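Local structure of homoserine O-acetyltransferase (Bacillus anthracis str. 'Ames Ancestor', 3I1I) at residues Lys328-Asp331 / Leu332-Gln336; Ala161-Trp164 / Ala165-Pro169; Gln183-Ile186 / Ile187-Val190; Thr283-Ala286 / Val287-Asp291. The protein probably transfers the acetyl group of acetyl-CoA to the hydroxyl of L-homoserine, an entry step of methionine synthesis, using an alpha/beta hydrolase fold. All coordinates share one frame; numbering follows the deposited sequence. Where two conformers were deposited one is given.

Interaction 1: residues Lys328-Asp331 / Leu332-Gln336; sequences KMVD and LLQKQ
Asp-331 OD2 takes the ammonium group of Lys-335 in a salt bridge one helical turn on, with NZ of Lys-335 2.7 Å from OD2 of Asp-331. The lysine comes in on the syn side of OD2, 17° out of the carboxylate plane. The second oxygen, OD1 of Asp-331, stays farther from NZ of Lys-335, at 3.4 Å, so the grip is one-sided. With CG of Asp-331 anti to the backbone N (chi1 -169°), the carboxylate is turned toward the ammonium group. Lys-335, which is exposed on the outer side of the helix, reaches it with a chain bent at every torsion beyond CB. Under this pair the backbone hydrogen bonds run from i+4 to i, among them Lys-335 N to Asp-331 O. All of this lies on the last turns of helix 324-335, the crossover helix of the beta-alpha-beta unit that joins strands 309-313 and 340-342. Gln-334 lays its extended side chain across Val-330, and its NE2 is 3.5 Å from CG1 of Val-330. That amide nitrogen is hydrogen-bonded to O of Ala-340, at the start of the next strand. On the inward side, CG of Met-329, a selenomethionine, is 4.2 Å from CD1 of Leu-333. This side faces the sheet: Met-329 and Val-330 also rest on Met-312, and Leu-333 on Val-310.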
loop_
_atom_site.group_PDB
_atom_site.type_symbol
_atom_site.label_atom_id
_atom_site.label_comp_id
_atom_site.label_asym_id
_atom_site.label_seq_id
_atom_site.Cartn_x
_atom_site.Cartn_y
_atom_site.Cartn_z
ATOM N N LYS A 328 26.128 -12.255 -2.787
ATOM C CA LYS A 328 26.168 -13.405 -1.889
ATOM C C LYS A 328 26.098 -14.708 -2.701
ATOM O O LYS A 328 26.933 -15.595 -2.542
ATOM C CB LYS A 328 25.021 -13.326 -0.880
ATOM C CG LYS A 328 24.956 -14.467 0.102
ATOM C CD LYS A 328 26.037 -14.345 1.201
ATOM C CE LYS A 328 27.191 -15.344 1.045
ATOM N NZ LYS A 328 27.354 -16.068 2.342
HETATM N N MSE A 329 25.114 -14.797 -3.577
HETATM C CA MSE A 329 24.877 -15.980 -4.409
HETATM C C MSE A 329 26.084 -16.335 -5.267
HETATM O O MSE A 329 26.483 -17.498 -5.355
HETATM C CB MSE A 329 23.656 -15.737 -5.287
HETATM C CG MSE A 329 23.573 -16.596 -6.525
HETATM SE SE MSE A 329 21.868 -16.333 -7.415
HETATM C CE MSE A 329 22.112 -17.462 -9.004
ATOM N N VAL A 330 26.662 -15.322 -5.897
ATOM C CA VAL A 330 27.808 -15.523 -6.763
ATOM C C VAL A 330 29.006 -15.998 -5.947
ATOM O O VAL A 330 29.790 -16.892 -6.364
ATOM C CB VAL A 330 28.051 -14.244 -7.613
ATOM C CG1 VAL A 330 29.511 -14.132 -8.143
ATOM C CG2 VAL A 330 26.957 -14.193 -8.764
ATOM N N ASP A 331 29.132 -15.452 -4.749
ATOM C CA ASP A 331 30.193 -15.884 -3.883
ATOM C C ASP A 331 30.050 -17.368 -3.532
ATOM O O ASP A 331 31.050 -18.135 -3.603
ATOM C CB ASP A 331 30.279 -15.027 -2.633
ATOM C CG ASP A 331 31.541 -15.306 -1.842
ATOM O OD1 ASP A 331 32.658 -15.204 -2.383
ATOM O OD2 ASP A 331 31.434 -15.665 -0.662
ATOM N N LEU A 332 28.823 -17.786 -3.186
ATOM C CA LEU A 332 28.594 -19.195 -2.872
ATOM C C LEU A 332 28.931 -20.080 -4.064
ATOM O O LEU A 332 29.615 -21.085 -3.926
ATOM C CB LEU A 332 27.162 -19.453 -2.397
ATOM C CG LEU A 332 26.795 -18.795 -1.060
ATOM C CD1 LEU A 332 25.267 -18.873 -0.797
ATOM C CD2 LEU A 332 27.637 -19.354 0.111
ATOM N N LEU A 333 28.488 -19.705 -5.244
ATOM C CA LEU A 333 28.801 -20.502 -6.438
ATOM C C LEU A 333 30.309 -20.587 -6.699
ATOM O O LEU A 333 30.815 -21.648 -7.051
ATOM C CB LEU A 333 28.094 -19.943 -7.675
ATOM C CG LEU A 333 26.600 -20.239 -7.813
ATOM C CD1 LEU A 333 25.960 -19.245 -8.822
ATOM C CD2 LEU A 333 26.324 -21.765 -8.197
ATOM N N GLN A 334 31.036 -19.489 -6.524
ATOM C CA GLN A 334 32.484 -19.502 -6.744
ATOM C C GLN A 334 33.168 -20.413 -5.744
ATOM O O GLN A 334 34.041 -21.165 -6.107
ATOM C CB GLN A 334 33.077 -18.107 -6.681
ATOM C CG GLN A 334 32.700 -17.267 -7.873
ATOM C CD GLN A 334 33.104 -15.816 -7.749
ATOM O OE1 GLN A 334 33.688 -15.418 -6.765
ATOM N NE2 GLN A 334 32.791 -15.019 -8.758
ATOM N N LYS A 335 32.751 -20.396 -4.493
ATOM C CA LYS A 335 33.364 -21.289 -3.522
ATOM C C LYS A 335 33.054 -22.766 -3.772
ATOM O O LYS A 335 33.753 -23.623 -3.282
ATOM C CB LYS A 335 32.972 -20.902 -2.116
ATOM C CG LYS A 335 33.292 -19.443 -1.857
ATOM C CD LYS A 335 34.017 -19.224 -0.595
ATOM C CE LYS A 335 33.201 -18.415 0.436
ATOM N NZ LYS A 335 33.609 -16.956 0.373
ATOM N N GLN A 336 32.013 -23.054 -4.552
ATOM C CA GLN A 336 31.784 -24.397 -5.034
ATOM C C GLN A 336 32.616 -24.754 -6.254
ATOM O O GLN A 336 32.466 -25.842 -6.800
ATOM C CB GLN A 336 30.310 -24.575 -5.353
ATOM C CG GLN A 336 29.447 -24.514 -4.106
ATOM C CD GLN A 336 27.996 -24.469 -4.437
ATOM O OE1 GLN A 336 27.600 -24.440 -5.636
ATOM N NE2 GLN A 336 27.168 -24.500 -3.401
#

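Interaction 2: residues Ala161-Trp164 / Ala165-Pro169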
loop_
_atom_site.group_PDB
_atom_site.type_symbol
_atom_site.label_atom_id
_atom_site.label_comp_id
_atom_site.label_asym_id
_atom_site.label_seq_id
_atom_site.Cartn_x
_atom_site.Cartn_y
_atom_site.Cartn_z
ATOM N N ALA A 161 14.390 -18.125 -14.678
ATOM C CA ALA A 161 15.680 -18.583 -15.207
ATOM C C ALA A 161 16.475 -19.253 -14.100
ATOM O O ALA A 161 17.228 -20.200 -14.344
ATOM C CB ALA A 161 16.465 -17.441 -15.810
ATOM N N GLN A 162 16.332 -18.749 -12.876
ATOM C CA GLN A 162 17.114 -19.317 -11.802
ATOM C C GLN A 162 16.575 -20.699 -11.461
ATOM O O GLN A 162 17.338 -21.585 -11.138
ATOM C CB GLN A 162 17.119 -18.418 -10.571
ATOM C CG GLN A 162 18.051 -17.242 -10.678
ATOM C CD GLN A 162 17.798 -16.227 -9.563
ATOM O OE1 GLN A 162 18.521 -16.200 -8.582
ATOM N NE2 GLN A 162 16.748 -15.413 -9.710
ATOM N N GLN A 163 15.267 -20.868 -11.540
ATOM C CA GLN A 163 14.654 -22.172 -11.273
ATOM C C GLN A 163 15.103 -23.216 -12.318
ATOM O O GLN A 163 15.425 -24.350 -11.976
ATOM C CB GLN A 163 13.136 -22.032 -11.205
ATOM C CG GLN A 163 12.632 -21.278 -9.970
ATOM C CD GLN A 163 12.778 -22.096 -8.689
ATOM O OE1 GLN A 163 13.545 -23.064 -8.635
ATOM N NE2 GLN A 163 12.034 -21.714 -7.648
ATOM N N TRP A 164 15.238 -22.804 -13.565
ATOM C CA TRP A 164 15.873 -23.647 -14.586
ATOM C C TRP A 164 17.295 -24.099 -14.223
ATOM O O TRP A 164 17.636 -25.282 -14.320
ATOM C CB TRP A 164 15.978 -22.890 -15.916
ATOM C CG TRP A 164 14.842 -23.082 -16.803
ATOM C CD1 TRP A 164 13.744 -22.320 -16.864
ATOM C CD2 TRP A 164 14.692 -24.101 -17.803
ATOM N NE1 TRP A 164 12.913 -22.780 -17.835
ATOM C CE2 TRP A 164 13.466 -23.889 -18.418
ATOM C CE3 TRP A 164 15.471 -25.172 -18.215
ATOM C CZ2 TRP A 164 12.998 -24.692 -19.444
ATOM C CZ3 TRP A 164 15.004 -25.973 -19.246
ATOM C CH2 TRP A 164 13.781 -25.744 -19.828
ATOM N N ALA A 165 18.125 -23.135 -13.837
ATOM C CA ALA A 165 19.510 -23.427 -13.495
ATOM C C ALA A 165 19.614 -24.403 -12.297
ATOM O O ALA A 165 20.447 -25.321 -12.285
ATOM C CB ALA A 165 20.272 -22.140 -13.216
ATOM N N VAL A 166 18.755 -24.221 -11.312
ATOM C CA VAL A 166 18.737 -25.109 -10.149
ATOM C C VAL A 166 18.171 -26.498 -10.523
ATOM O O VAL A 166 18.790 -27.507 -10.253
ATOM C CB VAL A 166 17.927 -24.483 -8.977
ATOM C CG1 VAL A 166 17.660 -25.501 -7.886
ATOM C CG2 VAL A 166 18.676 -23.274 -8.433
ATOM N N HIS A 167 17.018 -26.539 -11.178
ATOM C CA HIS A 167 16.314 -27.796 -11.333
ATOM C C HIS A 167 16.544 -28.556 -12.611
ATOM O O HIS A 167 16.183 -29.706 -12.665
ATOM C CB HIS A 167 14.839 -27.588 -11.081
ATOM C CG HIS A 167 14.539 -27.258 -9.661
ATOM N ND1 HIS A 167 14.240 -28.223 -8.716
ATOM C CD2 HIS A 167 14.566 -26.074 -8.996
ATOM C CE1 HIS A 167 14.046 -27.639 -7.541
ATOM N NE2 HIS A 167 14.250 -26.338 -7.678
ATOM N N TYR A 168 17.170 -27.957 -13.626
ATOM C CA TYR A 168 17.480 -28.681 -14.834
ATOM C C TYR A 168 18.922 -28.484 -15.176
ATOM O O TYR A 168 19.273 -27.999 -16.254
ATOM C CB TYR A 168 16.571 -28.231 -15.976
ATOM C CG TYR A 168 15.140 -28.584 -15.737
ATOM C CD1 TYR A 168 14.713 -29.905 -15.803
ATOM C CD2 TYR A 168 14.230 -27.621 -15.401
ATOM C CE1 TYR A 168 13.381 -30.252 -15.549
ATOM C CE2 TYR A 168 12.867 -27.941 -15.154
ATOM C CZ TYR A 168 12.457 -29.242 -15.230
ATOM O OH TYR A 168 11.139 -29.523 -15.012
ATOM N N PRO A 169 19.787 -28.889 -14.256
ATOM C CA PRO A 169 21.179 -28.604 -14.446
ATOM C C PRO A 169 21.841 -29.338 -15.623
ATOM O O PRO A 169 22.856 -28.864 -16.088
ATOM C CB PRO A 169 21.802 -29.083 -13.135
ATOM C CG PRO A 169 20.911 -30.153 -12.707
ATOM C CD PRO A 169 19.553 -29.698 -13.039
#
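Gln-163 and His-167 both carry their CG beside the backbone N, and the two side chains run next to each other in the same direction. A bend at chi2 of Gln-163 (-72°) swings its amide toward the imidazole. OE1 of Gln-163 then lies at the ring edge, near its plane, 3.2 Å from CD2 of His-167. The amide and ring planes are 45° apart. OE1 is not hydrogen-bonded to NE2 of His-167, because the angle is poor. The backbone hydrogen bond between these residues is short, with His-167 N 2.8 Å from Gln-163 O. This is the C-terminal end of helix 156-167, which follows the probable nucleophile elbow and forms the crossover between parallel strands 150-154 and 174-178. Tyr-168 is the first residue to leave helical angles, yet its N is still hydrogen-bonded to Trp-164 O. Its ring meets the indole at a slant: the six-membered rings have centroids 5.2 Å apart and planes at 51°. CD2 of Tyr-168 sits over one indole face, toward the rim, 3.9 Å from CE3 of Trp-164. The polar ends of both rings are hydrogen-bonded to helix 129-142, NE1 of Trp-164 to OE1 of Gln-136 and OH of Tyr-168 to NH1 of Arg-134. Ala-161 and Ala-165 turn to the sheet and touch Met-175.

Interaction 3: residues Gln183-Ile186 / Ile187-Val190; sequences QNPI and ITSV
Ser-189 OG is the tight point, held between Asn-184 and Pro-185, while the apolar contacts of Pro-185, Ile-186, Ile-187 and Val-190 are more distant. OG of Ser-189, 21° out of the amide plane of Asn-184, accepts a hydrogen bond from ND2 of Asn-184 at 2.8 Å. In turn OG of Ser-189 donates to O of Pro-185 at 2.7 Å, 48° above that carbonyl plane and so not along a lone pair. Ser-189 N reaches the same oxygen in the carbonyl plane at 2.9 Å, so one residue grips Pro-185 O twice. The serine OG lies beside its backbone N (chi1 -58°), which turns it back toward the carbonyl of Pro-185. Pro-185 is the N-cap residue of helix 186-202, and this is its first turn, entered from the loop after strand 174-178. OD1 of Asn-184 is hydrogen-bonded to Gln-321, fixing the rotation of the amide. On the loose side, CB of Pro-185 is 4.1 Å from CG2 of Ile-187, and CG2 of Ile-186 is 4.4 Å from CG2 of Val-190. That side is buried rather than open to solvent: Ile-186 packs on Tyr-241 and Ile-187 on Leu-319 of the second subunit.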
loop_
_atom_site.group_PDB
_atom_site.type_symbol
_atom_site.label_atom_id
_atom_site.label_comp_id
_atom_site.label_asym_id
_atom_site.label_seq_id
_atom_site.Cartn_x
_atom_site.Cartn_y
_atom_site.Cartn_z
ATOM N N GLN A 183 16.058 -15.217 -3.870
ATOM C CA GLN A 183 14.965 -15.271 -2.901
ATOM C C GLN A 183 14.346 -13.905 -2.862
ATOM O O GLN A 183 15.075 -12.938 -2.758
ATOM C CB GLN A 183 15.499 -15.619 -1.503
ATOM C CG GLN A 183 16.178 -16.973 -1.421
ATOM C CD GLN A 183 16.791 -17.257 -0.040
ATOM O OE1 GLN A 183 17.664 -16.519 0.411
ATOM N NE2 GLN A 183 16.359 -18.353 0.606
ATOM N N ASN A 184 13.029 -13.790 -2.991
ATOM C CA ASN A 184 12.448 -12.472 -3.065
ATOM C C ASN A 184 12.697 -11.776 -1.716
ATOM O O ASN A 184 12.377 -12.318 -0.668
ATOM C CB ASN A 184 10.964 -12.500 -3.372
ATOM C CG ASN A 184 10.469 -11.156 -3.880
ATOM O OD1 ASN A 184 10.989 -10.677 -4.877
ATOM N ND2 ASN A 184 9.472 -10.552 -3.216
ATOM N N PRO A 185 13.314 -10.594 -1.742
ATOM C CA PRO A 185 13.584 -9.931 -0.473
ATOM C C PRO A 185 12.333 -9.743 0.350
ATOM O O PRO A 185 11.245 -9.570 -0.198
ATOM C CB PRO A 185 14.154 -8.584 -0.887
ATOM C CG PRO A 185 14.770 -8.857 -2.225
ATOM C CD PRO A 185 13.807 -9.826 -2.890
ATOM N N ILE A 186 12.501 -9.814 1.657
ATOM C CA ILE A 186 11.396 -9.670 2.594
ATOM C C ILE A 186 10.703 -8.310 2.401
ATOM O O ILE A 186 9.487 -8.251 2.367
ATOM C CB ILE A 186 11.900 -9.780 4.067
ATOM C CG1 ILE A 186 12.522 -11.156 4.315
ATOM C CG2 ILE A 186 10.765 -9.510 5.071
ATOM C CD1 ILE A 186 11.585 -12.357 4.028
ATOM N N ILE A 187 11.488 -7.241 2.249
ATOM C CA ILE A 187 10.935 -5.890 2.078
ATOM C C ILE A 187 10.014 -5.821 0.888
ATOM O O ILE A 187 8.901 -5.281 0.993
ATOM C CB ILE A 187 12.027 -4.806 1.967
ATOM C CG1 ILE A 187 11.427 -3.400 2.049
ATOM C CG2 ILE A 187 12.915 -4.946 0.666
ATOM C CD1 ILE A 187 12.599 -2.263 2.275
ATOM N N THR A 188 10.445 -6.387 -0.234
ATOM C CA THR A 188 9.615 -6.426 -1.420
ATOM C C THR A 188 8.423 -7.396 -1.269
ATOM O O THR A 188 7.326 -7.143 -1.739
ATOM C CB THR A 188 10.472 -6.836 -2.624
ATOM O OG1 THR A 188 11.615 -5.987 -2.692
ATOM C CG2 THR A 188 9.689 -6.783 -3.920
ATOM N N SER A 189 8.627 -8.512 -0.595
ATOM C CA SER A 189 7.554 -9.481 -0.439
ATOM C C SER A 189 6.379 -8.916 0.333
ATOM O O SER A 189 5.212 -9.212 0.008
ATOM C CB SER A 189 8.082 -10.744 0.244
ATOM O OG SER A 189 9.155 -11.310 -0.499
ATOM N N VAL A 190 6.672 -8.080 1.327
ATOM C CA VAL A 190 5.599 -7.457 2.100
ATOM C C VAL A 190 5.134 -6.138 1.448
ATOM O O VAL A 190 3.933 -5.900 1.231
ATOM C CB VAL A 190 6.028 -7.196 3.575
ATOM C CG1 VAL A 190 4.868 -6.603 4.356
ATOM C CG2 VAL A 190 6.568 -8.510 4.238
#

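Interaction 4: residues Thr283-Ala286 / Val287-Asp291; sequences TAKA and VLLHD
Lys-285 and Leu-289 make the main side-chain contact, the lysine's aliphatic chain crossing the leucine one turn later. CE of Lys-285 is 3.9 Å from CD1 of Leu-289, and CG of Lys-285 is 4.0 Å from the same methyl. Leu-289 also leans on the backbone, with its CG 3.3 Å from O of Lys-285. Its CG lies beside its own N (chi1 -72°), which turns the branch back toward that carbonyl. The same oxygen accepts Leu-289 N at 2.9 Å. Val-287 uses its CG2 branch in a similar way, 3.5 Å from O of Thr-283. Further out, the ammonium group of Lys-285 is buried and hydrogen-bonded to the carbonyls of Lys-253 and Val-254 of the second subunit, consistent with the way the chain is drawn out across Leu-289. Just beyond, His-290 N is hydrogen-bonded to Val-287 O, and NE2 of His-290 to O of Asn-181. This part of the chain, on helix 277-289, lies among three other helices: Ala-284 and Leu-288 touch helix 186-202, Ala-286 and Val-287 meet Phe-129 of helix 129-142, and His-290 packs on helix 156-167, the crossover between strands 150-154 and 174-178.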
loop_
_atom_site.group_PDB
_atom_site.type_symbol
_atom_site.label_atom_id
_atom_site.label_comp_id
_atom_site.label_asym_id
_atom_site.label_seq_id
_atom_site.Cartn_x
_atom_site.Cartn_y
_atom_site.Cartn_z
ATOM N N THR A 283 0.031 -13.812 -9.313
ATOM C CA THR A 283 1.390 -13.495 -9.767
ATOM C C THR A 283 2.146 -12.817 -8.619
ATOM O O THR A 283 3.287 -13.179 -8.360
ATOM C CB THR A 283 1.357 -12.604 -11.019
ATOM O OG1 THR A 283 0.597 -13.267 -12.013
ATOM C CG2 THR A 283 2.771 -12.331 -11.578
ATOM N N ALA A 284 1.503 -11.879 -7.902
ATOM C CA ALA A 284 2.119 -11.296 -6.681
ATOM C C ALA A 284 2.450 -12.402 -5.664
ATOM O O ALA A 284 3.535 -12.409 -5.060
ATOM C CB ALA A 284 1.248 -10.187 -6.053
ATOM N N LYS A 285 1.544 -13.363 -5.524
ATOM C CA LYS A 285 1.796 -14.514 -4.648
ATOM C C LYS A 285 3.038 -15.333 -5.083
ATOM O O LYS A 285 3.876 -15.715 -4.262
ATOM C CB LYS A 285 0.565 -15.411 -4.597
ATOM C CG LYS A 285 0.698 -16.608 -3.637
ATOM C CD LYS A 285 0.538 -16.239 -2.149
ATOM C CE LYS A 285 0.672 -17.516 -1.315
ATOM N NZ LYS A 285 0.056 -17.536 0.056
ATOM N N ALA A 286 3.166 -15.561 -6.386
ATOM C CA ALA A 286 4.334 -16.239 -6.927
ATOM C C ALA A 286 5.602 -15.474 -6.567
ATOM O O ALA A 286 6.643 -16.076 -6.233
ATOM C CB ALA A 286 4.214 -16.413 -8.481
ATOM N N VAL A 287 5.536 -14.146 -6.682
ATOM C CA VAL A 287 6.732 -13.354 -6.447
ATOM C C VAL A 287 7.093 -13.472 -4.973
ATOM O O VAL A 287 8.262 -13.660 -4.614
ATOM C CB VAL A 287 6.549 -11.860 -6.820
ATOM C CG1 VAL A 287 7.654 -11.000 -6.125
ATOM C CG2 VAL A 287 6.497 -11.666 -8.377
ATOM N N LEU A 288 6.103 -13.343 -4.114
ATOM C CA LEU A 288 6.339 -13.389 -2.671
ATOM C C LEU A 288 6.842 -14.774 -2.190
ATOM O O LEU A 288 7.629 -14.860 -1.248
ATOM C CB LEU A 288 5.063 -12.965 -1.970
ATOM C CG LEU A 288 4.610 -13.252 -0.563
ATOM C CD1 LEU A 288 3.239 -12.571 -0.514
ATOM C CD2 LEU A 288 4.484 -14.739 -0.279
ATOM N N LEU A 289 6.393 -15.830 -2.866
ATOM C CA LEU A 289 6.874 -17.178 -2.597
ATOM C C LEU A 289 8.245 -17.486 -3.199
ATOM O O LEU A 289 8.795 -18.539 -2.866
ATOM C CB LEU A 289 5.889 -18.213 -3.149
ATOM C CG LEU A 289 4.565 -18.349 -2.404
ATOM C CD1 LEU A 289 3.640 -19.258 -3.189
ATOM C CD2 LEU A 289 4.789 -18.812 -0.951
ATOM N N HIS A 290 8.796 -16.619 -4.068
ATOM C CA HIS A 290 10.014 -16.960 -4.775
ATOM C C HIS A 290 11.235 -17.194 -3.869
ATOM O O HIS A 290 11.708 -16.297 -3.182
ATOM C CB HIS A 290 10.377 -15.923 -5.838
ATOM C CG HIS A 290 11.719 -16.156 -6.458
ATOM N ND1 HIS A 290 11.983 -17.250 -7.252
ATOM C CD2 HIS A 290 12.886 -15.471 -6.353
ATOM C CE1 HIS A 290 13.257 -17.230 -7.617
ATOM N NE2 HIS A 290 13.827 -16.154 -7.094
ATOM N N ASP A 291 11.792 -18.396 -3.979
ATOM C CA ASP A 291 12.822 -18.914 -3.082
ATOM C C ASP A 291 13.427 -20.165 -3.684
ATOM O O ASP A 291 12.831 -21.256 -3.580
ATOM C CB ASP A 291 12.173 -19.317 -1.768
ATOM C CG ASP A 291 13.184 -19.752 -0.719
ATOM O OD1 ASP A 291 14.400 -19.660 -1.008
ATOM O OD2 ASP A 291 12.749 -20.155 0.410
#

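How the interactions relate
Interactions 3 and 4 are the closest pair, with centres 9 Å apart. Asn-184 N lies 2.8 Å from His-290 O, a probable hydrogen bond, and Gln-183 NE2 is 2.9 Å from Asp-291 OD1. Both touch the second subunit, where Arg-243 serves each. Interaction 2 meets interaction 4 by packing, Gln-162 NE2 being 4.0 Å from His-290 NE2, and meets interaction 1 where SE of Met-329 is 3.5 Å from Gln-162 OE1. Interaction 1 lies farthest from the middle of the chain, its centre about 24 Å from that of the chain. The side chains of Thr-188 and Val-287 lie near, without touching, the probable catalytic triad of Ser-155, Asp-318 and His-351.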